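Local coordinates for protein glycosyl transferase (Staphylococcus aureus, PDB 5U02) that belongs to the glycosyl transferases and, in this portion, joins a helical linker domain of the TarS type to two beta-rich C-terminal domains, at residues Asn35-Phe38 / Arg42-Gly45; Arg72-Val77 / Pro83-Ala88. All coordinates share one frame; numbering follows the deposited sequence.

Contact 1 of 2, residues Asn35-Phe38 / Arg42-Gly45; sequences NRHF and RTNG
The rings of H37 and F38 meet the two branches of a single threonine, T43: the hydroxyl goes to the imidazole and the methyl to the phenyl, each approaching its ring obliquely. They meet at the tight connection between helix 23-40 and helix 46-49 of the helical linker domain, where the chain folds back over the last residues of the first helix. With CG2 anti to the backbone N and OG1 beside it (chi1 -50°), T43 turns its methyl to F38 and its hydroxyl to H37. H37 NE2 lies 2.8 Å from T43 OG1, while the same hydroxyl is hydrogen-bonded to Y6 of helix 2-17. On the apolar branch, CG2 of T43 rests 3.6 Å from F38 CE2, and I66 and Y96, from two further helices, also touch the F38 side chain. Beyond T43 the chain passes N44 and reaches G45, the N-cap of the short helix 46-49. N44 sits by the end of helix 23-40, its ND2 hydrogen-bonded to S39 O. The close approach of N44 to the last carbonyl of the segment is mere packing: N44 CB sits 3.2 Å from F38 O.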
loop_
_atom_site.group_PDB
_atom_site.type_symbol
_atom_site.label_atom_id
_atom_site.label_comp_id
_atom_site.label_asym_id
_atom_site.label_seq_id
_atom_site.Cartn_x
_atom_site.Cartn_y
_atom_site.Cartn_z
ATOM N N ASN A 35 30.220 18.285 18.725
ATOM C CA ASN A 35 28.908 17.688 18.550
ATOM C C ASN A 35 27.878 18.542 19.275
ATOM O O ASN A 35 26.812 18.859 18.738
ATOM C CB ASN A 35 28.918 16.244 19.055
ATOM C CG ASN A 35 29.798 15.333 18.209
ATOM O OD1 ASN A 35 30.060 15.611 17.035
ATOM N ND2 ASN A 35 30.261 14.241 18.805
ATOM N N ARG A 36 28.227 18.992 20.479
ATOM C CA ARG A 36 27.270 19.721 21.301
ATOM C C ARG A 36 27.076 21.147 20.808
ATOM O O ARG A 36 25.937 21.621 20.703
ATOM C CB ARG A 36 27.730 19.736 22.756
ATOM C CG ARG A 36 27.104 18.699 23.693
ATOM C CD ARG A 36 26.981 19.357 25.050
ATOM N NE ARG A 36 28.266 19.740 25.596
ATOM C CZ ARG A 36 28.598 20.986 25.895
ATOM N NH1 ARG A 36 27.735 21.960 25.644
ATOM N NH2 ARG A 36 29.803 21.245 26.423
ATOM N N HIS A 37 28.184 21.848 20.547
ATOM C CA HIS A 37 28.140 23.252 20.152
ATOM C C HIS A 37 27.346 23.452 18.860
ATOM O O HIS A 37 26.564 24.402 18.743
ATOM C CB HIS A 37 29.578 23.767 20.026
ATOM C CG HIS A 37 29.722 25.014 19.206
ATOM N ND1 HIS A 37 29.580 26.285 19.723
ATOM C CD2 HIS A 37 30.021 25.175 17.898
ATOM C CE1 HIS A 37 29.784 27.175 18.766
ATOM N NE2 HIS A 37 30.049 26.526 17.648
ATOM N N PHE A 38 27.555 22.581 17.862
ATOM C CA PHE A 38 26.755 22.641 16.639
ATOM C C PHE A 38 25.316 22.200 16.883
ATOM O O PHE A 38 24.431 22.553 16.098
ATOM C CB PHE A 38 27.373 21.782 15.504
ATOM C CG PHE A 38 28.484 22.475 14.683
ATOM C CD1 PHE A 38 29.809 22.435 15.084
ATOM C CD2 PHE A 38 28.202 23.113 13.485
ATOM C CE1 PHE A 38 30.813 23.047 14.361
ATOM C CE2 PHE A 38 29.208 23.727 12.752
ATOM C CZ PHE A 38 30.515 23.689 13.195
ATOM N N ARG A 42 24.437 28.957 18.967
ATOM C CA ARG A 42 24.109 29.863 17.874
ATOM C C ARG A 42 24.443 29.289 16.508
ATOM O O ARG A 42 23.846 29.716 15.513
ATOM C CB ARG A 42 24.881 31.172 18.044
ATOM C CG ARG A 42 24.058 32.351 18.467
ATOM C CD ARG A 42 24.854 33.608 18.180
ATOM N NE ARG A 42 24.881 34.556 19.287
ATOM C CZ ARG A 42 25.926 34.734 20.093
ATOM N NH1 ARG A 42 27.032 34.021 19.918
ATOM N NH2 ARG A 42 25.865 35.624 21.076
ATOM N N THR A 43 25.382 28.345 16.440
ATOM C CA THR A 43 25.865 27.869 15.151
ATOM C C THR A 43 24.821 27.015 14.433
ATOM O O THR A 43 24.811 26.969 13.197
ATOM C CB THR A 43 27.172 27.091 15.348
ATOM O OG1 THR A 43 28.083 27.870 16.136
ATOM C CG2 THR A 43 27.841 26.791 14.014
ATOM N N ASN A 44 23.936 26.345 15.172
ATOM C CA ASN A 44 22.955 25.456 14.553
ATOM C C ASN A 44 22.011 26.231 13.644
ATOM O O ASN A 44 21.268 27.102 14.104
ATOM C CB ASN A 44 22.166 24.717 15.632
ATOM C CG ASN A 44 21.408 23.520 15.085
ATOM O OD1 ASN A 44 21.033 23.481 13.915
ATOM N ND2 ASN A 44 21.186 22.529 15.939
ATOM N N GLY A 45 22.042 25.906 12.354
ATOM C CA GLY A 45 21.129 26.511 11.400
ATOM C C GLY A 45 21.230 28.014 11.291
ATOM O O GLY A 45 20.232 28.671 10.977
#

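Contact 2 of 2, residues Arg72-Val77 / Pro83-Ala88; sequences RVDALV and PLLHYA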
loop_
_atom_site.group_PDB
_atom_site.type_symbol
_atom_site.label_atom_id
_atom_site.label_comp_id
_atom_site.label_asym_id
_atom_site.label_seq_id
_atom_site.Cartn_x
_atom_site.Cartn_y
_atom_site.Cartn_z
ATOM N N ARG A 72 41.930 15.948 11.187
ATOM C CA ARG A 72 41.826 14.614 11.775
ATOM C C ARG A 72 40.473 14.384 12.431
ATOM O O ARG A 72 39.903 13.290 12.306
ATOM C CB ARG A 72 42.947 14.416 12.801
ATOM C CG ARG A 72 42.685 13.339 13.828
ATOM C CD ARG A 72 43.760 13.363 14.927
ATOM N NE ARG A 72 44.288 14.702 15.133
ATOM C CZ ARG A 72 45.270 14.995 15.980
ATOM N NH1 ARG A 72 45.829 14.034 16.706
ATOM N NH2 ARG A 72 45.695 16.248 16.112
ATOM N N VAL A 73 39.932 15.409 13.097
ATOM C CA VAL A 73 38.821 15.202 14.020
ATOM C C VAL A 73 37.481 15.015 13.315
ATOM O O VAL A 73 36.540 14.484 13.921
ATOM C CB VAL A 73 38.761 16.376 15.008
ATOM C CG1 VAL A 73 37.930 16.019 16.232
ATOM C CG2 VAL A 73 40.168 16.790 15.413
ATOM N N ASP A 74 37.369 15.405 12.046
ATOM C CA ASP A 74 36.118 15.275 11.304
ATOM C C ASP A 74 35.663 13.824 11.126
ATOM O O ASP A 74 34.575 13.595 10.585
ATOM C CB ASP A 74 36.267 15.955 9.940
ATOM C CG ASP A 74 36.852 17.351 10.051
ATOM O OD1 ASP A 74 37.639 17.589 10.994
ATOM O OD2 ASP A 74 36.529 18.212 9.207
ATOM N N ALA A 75 36.451 12.843 11.569
ATOM C CA ALA A 75 36.065 11.442 11.452
ATOM C C ALA A 75 35.334 10.923 12.685
ATOM O O ALA A 75 34.500 10.017 12.564
ATOM C CB ALA A 75 37.298 10.575 11.181
ATOM N N LEU A 76 35.625 11.475 13.864
ATOM C CA LEU A 76 34.950 11.073 15.091
ATOM C C LEU A 76 33.732 11.928 15.426
ATOM O O LEU A 76 32.961 11.555 16.318
ATOM C CB LEU A 76 35.922 11.111 16.275
ATOM C CG LEU A 76 37.253 10.380 16.117
ATOM C CD1 LEU A 76 38.420 11.352 16.084
ATOM C CD2 LEU A 76 37.439 9.344 17.215
ATOM N N VAL A 77 33.540 13.058 14.745
ATOM C CA VAL A 77 32.370 13.892 15.001
ATOM C C VAL A 77 31.154 13.299 14.296
ATOM O O VAL A 77 31.269 12.448 13.410
ATOM C CB VAL A 77 32.619 15.350 14.570
ATOM C CG1 VAL A 77 33.840 15.914 15.283
ATOM C CG2 VAL A 77 32.779 15.450 13.063
ATOM N N PRO A 83 30.304 18.000 6.286
ATOM C CA PRO A 83 30.221 19.058 5.266
ATOM C C PRO A 83 30.311 20.465 5.839
ATOM O O PRO A 83 30.934 21.332 5.213
ATOM C CB PRO A 83 28.863 18.798 4.597
ATOM C CG PRO A 83 28.582 17.354 4.862
ATOM C CD PRO A 83 29.143 17.091 6.221
ATOM N N LEU A 84 29.731 20.714 7.015
ATOM C CA LEU A 84 29.741 22.067 7.561
ATOM C C LEU A 84 31.112 22.442 8.110
ATOM O O LEU A 84 31.516 23.605 8.038
ATOM C CB LEU A 84 28.666 22.203 8.636
ATOM C CG LEU A 84 27.258 21.900 8.140
ATOM C CD1 LEU A 84 26.379 21.286 9.225
ATOM C CD2 LEU A 84 26.635 23.157 7.574
ATOM N N LEU A 85 31.839 21.476 8.672
ATOM C CA LEU A 85 33.224 21.735 9.057
ATOM C C LEU A 85 34.078 22.052 7.839
ATOM O O LEU A 85 34.951 22.925 7.892
ATOM C CB LEU A 85 33.813 20.535 9.809
ATOM C CG LEU A 85 33.209 20.128 11.151
ATOM C CD1 LEU A 85 33.825 18.821 11.645
ATOM C CD2 LEU A 85 33.417 21.239 12.160
ATOM N N HIS A 86 33.830 21.360 6.725
ATOM C CA HIS A 86 34.631 21.560 5.522
ATOM C C HIS A 86 34.381 22.937 4.915
ATOM O O HIS A 86 35.325 23.688 4.646
ATOM C CB HIS A 86 34.332 20.438 4.524
ATOM C CG HIS A 86 34.649 20.777 3.101
ATOM N ND1 HIS A 86 33.777 21.467 2.288
ATOM C CD2 HIS A 86 35.738 20.510 2.342
ATOM C CE1 HIS A 86 34.316 21.615 1.091
ATOM N NE2 HIS A 86 35.507 21.044 1.098
ATOM N N TYR A 87 33.112 23.295 4.704
ATOM C CA TYR A 87 32.800 24.621 4.181
ATOM C C TYR A 87 33.058 25.730 5.194
ATOM O O TYR A 87 33.094 26.902 4.804
ATOM C CB TYR A 87 31.347 24.686 3.707
ATOM C CG TYR A 87 31.039 23.741 2.569
ATOM C CD1 TYR A 87 31.694 23.850 1.350
ATOM C CD2 TYR A 87 30.081 22.748 2.710
ATOM C CE1 TYR A 87 31.411 22.985 0.309
ATOM C CE2 TYR A 87 29.793 21.883 1.680
ATOM C CZ TYR A 87 30.459 22.006 0.483
ATOM O OH TYR A 87 30.162 21.138 -0.535
ATOM N N ALA A 88 33.230 25.396 6.476
ATOM C CA ALA A 88 33.636 26.405 7.449
ATOM C C ALA A 88 35.075 26.840 7.208
ATOM O O ALA A 88 35.350 28.032 7.036
ATOM C CB ALA A 88 33.468 25.872 8.871
#
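L85 points its side chain at the 72-77 loop and meets two residues there in different ways: V77 tip to tip, and D74 with a side chain lying obliquely across its own. The extended form of the leucine decides this. With CG anti to the carbonyl carbon (chi1 -64°) and CD1 carried on outward (chi2 173°), it is CD1 that reaches the loop, coming within 3.8 Å of V77 CG2. The same methyl lies 3.7 Å from D74 CG, so one branch of the leucine serves both neighbours. D74 OD2 also reaches the base of the leucine, 3.6 Å from L85 CB. This meeting of an oxygen with aliphatic carbon is van der Waals contact; the charge is answered elsewhere, in a salt bridge from OD2 to R89 one turn further along the helix. An acid on the loop thus pairs with an arginine near the helix end while its flank lies against apolar carbon. D74 lies in the short 3-10 segment 73-75 and V77 just after it; L76 N is bonded to V73 O at 3.1 Å. Elsewhere, L85 packs on F38 of helix 23-40 and I66 of helix 56-68. L85 of helix 82-89 thus packs against the 3-10 connection before it, joining the chain that follows helix 56-68 to the next helix of the helical TarS-type linker domain.

In the fold
Both contacts are largely buried and belong to the helical linker domain, each folding a short connection onto an adjoining helix: 42-45 on the end of helix 23-40 it has just left, 72-77 on helix 82-89 that it leads into. Their centres are 13 Å apart, and they share a hydrophobic junction, where F38 CE1 of contact 1 lies 3.9 Å from L85 CD2 of contact 2. I66 of helix 56-68 touches both of these residues. Contact 1 buries the larger surface, 224 Å² against 117 Å², and mixes aromatic packing with a hydroxyl tied to helix 2-17; N44 is its exposed residue. Contact 2 is leaner, one valine-leucine pair beside a partly exposed acid whose charge is met by R89, beyond both segments.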